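Local structure of tRNA (cytosine(72)-C(5))-methyltransferase (5ZVE) at residues R236-N241 / V250-M255. The protein transfers a methyl group from S-adenosyl-L-methionine to the C5 position of cytosine 72 in several tRNAs, in the archaeon Pyrococcus horikoshii. Residues are numbered along the deposited sequence; the frame is centred on the assembly and turned at random.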
loop_
_atom_site.group_PDB
_atom_site.type_symbol
_atom_site.label_atom_id
_atom_site.label_comp_id
_atom_site.label_asym_id
_atom_site.label_seq_id
_atom_site.Cartn_x
_atom_site.Cartn_y
_atom_site.Cartn_z
ATOM N N ARG A 236 -9.873 13.046 7.344
ATOM C CA ARG A 236 -9.840 13.090 8.803
ATOM C C ARG A 236 -8.673 12.266 9.348
ATOM O O ARG A 236 -7.987 12.683 10.282
ATOM C CB ARG A 236 -11.162 12.587 9.384
ATOM C CG ARG A 236 -11.237 12.623 10.899
ATOM C CD ARG A 236 -12.636 12.277 11.376
ATOM N NE ARG A 236 -13.647 13.024 10.633
ATOM C CZ ARG A 236 -14.944 13.024 10.921
ATOM N NH1 ARG A 236 -15.401 12.314 11.944
ATOM N NH2 ARG A 236 -15.786 13.738 10.187
ATOM N N LYS A 237 -8.462 11.085 8.774
ATOM C CA LYS A 237 -7.318 10.262 9.136
ATOM C C LYS A 237 -6.020 10.968 8.766
ATOM O O LYS A 237 -5.020 10.874 9.483
ATOM C CB LYS A 237 -7.392 8.894 8.455
ATOM C CG LYS A 237 -6.270 7.951 8.867
ATOM C CD LYS A 237 -6.291 7.716 10.368
ATOM C CE LYS A 237 -5.186 6.771 10.804
ATOM N NZ LYS A 237 -5.220 6.517 12.272
ATOM N N MET A 238 -6.043 11.684 7.646
ATOM C CA MET A 238 -4.865 12.401 7.179
ATOM C C MET A 238 -4.495 13.537 8.127
ATOM O O MET A 238 -3.312 13.807 8.349
ATOM C CB MET A 238 -5.091 12.937 5.764
ATOM C CG MET A 238 -3.933 13.738 5.216
ATOM S SD MET A 238 -3.917 13.796 3.415
ATOM C CE MET A 238 -2.410 14.707 3.140
ATOM N N GLU A 239 -5.508 14.197 8.685
ATOM C CA GLU A 239 -5.286 15.246 9.679
ATOM C C GLU A 239 -4.555 14.702 10.905
ATOM O O GLU A 239 -3.654 15.347 11.439
ATOM C CB GLU A 239 -6.615 15.880 10.106
ATOM C CG GLU A 239 -7.203 16.854 9.100
ATOM C CD GLU A 239 -8.629 17.264 9.439
ATOM O OE1 GLU A 239 -9.164 16.782 10.458
ATOM O OE2 GLU A 239 -9.214 18.072 8.686
ATOM N N GLU A 240 -4.955 13.514 11.344
ATOM C CA GLU A 240 -4.329 12.872 12.493
ATOM C C GLU A 240 -2.892 12.475 12.177
ATOM O O GLU A 240 -1.996 12.649 13.002
ATOM C CB GLU A 240 -5.129 11.639 12.923
ATOM C CG GLU A 240 -6.578 11.930 13.283
ATOM C CD GLU A 240 -7.400 10.668 13.472
ATOM O OE1 GLU A 240 -6.808 9.597 13.734
ATOM O OE2 GLU A 240 -8.640 10.745 13.356
ATOM N N ASN A 241 -2.683 11.951 10.971
ATOM C CA ASN A 241 -1.351 11.579 10.514
ATOM C C ASN A 241 -0.413 12.773 10.460
ATOM O O ASN A 241 0.752 12.674 10.841
ATOM C CB ASN A 241 -1.420 10.914 9.139
ATOM C CG ASN A 241 -2.040 9.531 9.187
ATOM O OD1 ASN A 241 -2.100 8.898 10.242
ATOM N ND2 ASN A 241 -2.498 9.052 8.037
ATOM N N VAL A 250 1.465 21.235 4.998
ATOM C CA VAL A 250 0.404 20.756 4.123
ATOM C C VAL A 250 -0.908 21.516 4.280
ATOM O O VAL A 250 -1.362 21.775 5.397
ATOM C CB VAL A 250 0.140 19.256 4.365
ATOM C CG1 VAL A 250 -0.974 18.757 3.479
ATOM C CG2 VAL A 250 1.405 18.461 4.099
ATOM N N LYS A 251 -1.502 21.881 3.146
ATOM C CA LYS A 251 -2.840 22.459 3.114
ATOM C C LYS A 251 -3.838 21.461 2.534
ATOM O O LYS A 251 -3.734 21.069 1.370
ATOM C CB LYS A 251 -2.855 23.755 2.303
ATOM C CG LYS A 251 -4.246 24.338 2.088
ATOM C CD LYS A 251 -4.909 24.714 3.407
ATOM C CE LYS A 251 -6.083 25.663 3.198
ATOM N NZ LYS A 251 -6.991 25.200 2.115
ATOM N N LEU A 252 -4.797 21.051 3.356
ATOM C CA LEU A 252 -5.821 20.104 2.933
ATOM C C LEU A 252 -6.997 20.795 2.262
ATOM O O LEU A 252 -7.537 21.771 2.778
ATOM C CB LEU A 252 -6.329 19.290 4.125
ATOM C CG LEU A 252 -5.715 17.915 4.393
ATOM C CD1 LEU A 252 -4.221 17.988 4.370
ATOM C CD2 LEU A 252 -6.180 17.404 5.738
ATOM N N VAL A 253 -7.392 20.278 1.105
ATOM C CA VAL A 253 -8.608 20.733 0.449
ATOM C C VAL A 253 -9.436 19.517 0.029
ATOM O O VAL A 253 -8.935 18.585 -0.607
ATOM C CB VAL A 253 -8.305 21.661 -0.760
ATOM C CG1 VAL A 253 -7.658 22.954 -0.294
ATOM C CG2 VAL A 253 -7.431 20.973 -1.780
ATOM N N GLN A 254 -10.705 19.521 0.425
ATOM C CA GLN A 254 -11.638 18.473 0.044
ATOM C C GLN A 254 -12.375 18.845 -1.237
ATOM O O GLN A 254 -13.006 19.901 -1.305
ATOM C CB GLN A 254 -12.637 18.222 1.168
ATOM C CG GLN A 254 -13.578 17.076 0.896
ATOM C CD GLN A 254 -14.602 16.903 1.989
ATOM O OE1 GLN A 254 -14.574 17.606 2.999
ATOM N NE2 GLN A 254 -15.514 15.958 1.799
ATOM N N MET A 255 -12.323 17.956 -2.227
ATOM C CA MET A 255 -12.902 18.222 -3.545
ATOM C C MET A 255 -12.703 17.054 -4.498
ATOM O O MET A 255 -11.864 16.185 -4.263
ATOM C CB MET A 255 -12.285 19.480 -4.167
ATOM C CG MET A 255 -10.925 19.235 -4.795
ATOM S SD MET A 255 -10.218 20.678 -5.607
ATOM C CE MET A 255 -11.297 20.827 -7.032
#
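Leu252 pushes its forked end between Met238 and Glu239, one methyl to each, and it contributes the largest share of the 155 Å² buried between the segments. The setting is a beta-alpha-beta unit of the class I methyltransferase domain: strand 225-229 leads into helix 232-245, which runs back across the sheet, and the chain then re-enters it as strand 250-254. Helix and strand are accordingly almost antiparallel, at 172°, with their axes 10.4 Å apart. Glu239 and Leu252 are level with each other, CA to CA 8.3 Å, so side chains alone fill the gap.

Met238 is the long reach from the helix. With CG anti to the backbone N (chi1 178°) and the chain extended beyond it, the thioether stretches toward the sheet and delivers its terminal methyl: CE lies 3.9 Å from Leu252 CD1 and, more loosely, 4.3 Å from Val250 CG1. Met238 also packs on Ala227 of the neighbouring parallel strand, on Ala206 of the cofactor-binding loop and on Thr212 of the helix that follows it; its side chain stays about 7 Å (nearest atoms) from the bound S-adenosyl-L-homocysteine, in the second shell. Leu235 and Ile242, from the same helix, add to the cover over Leu252.

Just past the end of the strand, Met255 touches the cofactor product, while the backbones of Lys251, Val253 and Met255 are hydrogen-bonded to strand 225-229. Glu239 closes the outer, exposed margin of the contact with the aliphatic part of its side chain rather than its carboxylate: its CG rests 3.6 Å from CD2 of Leu252.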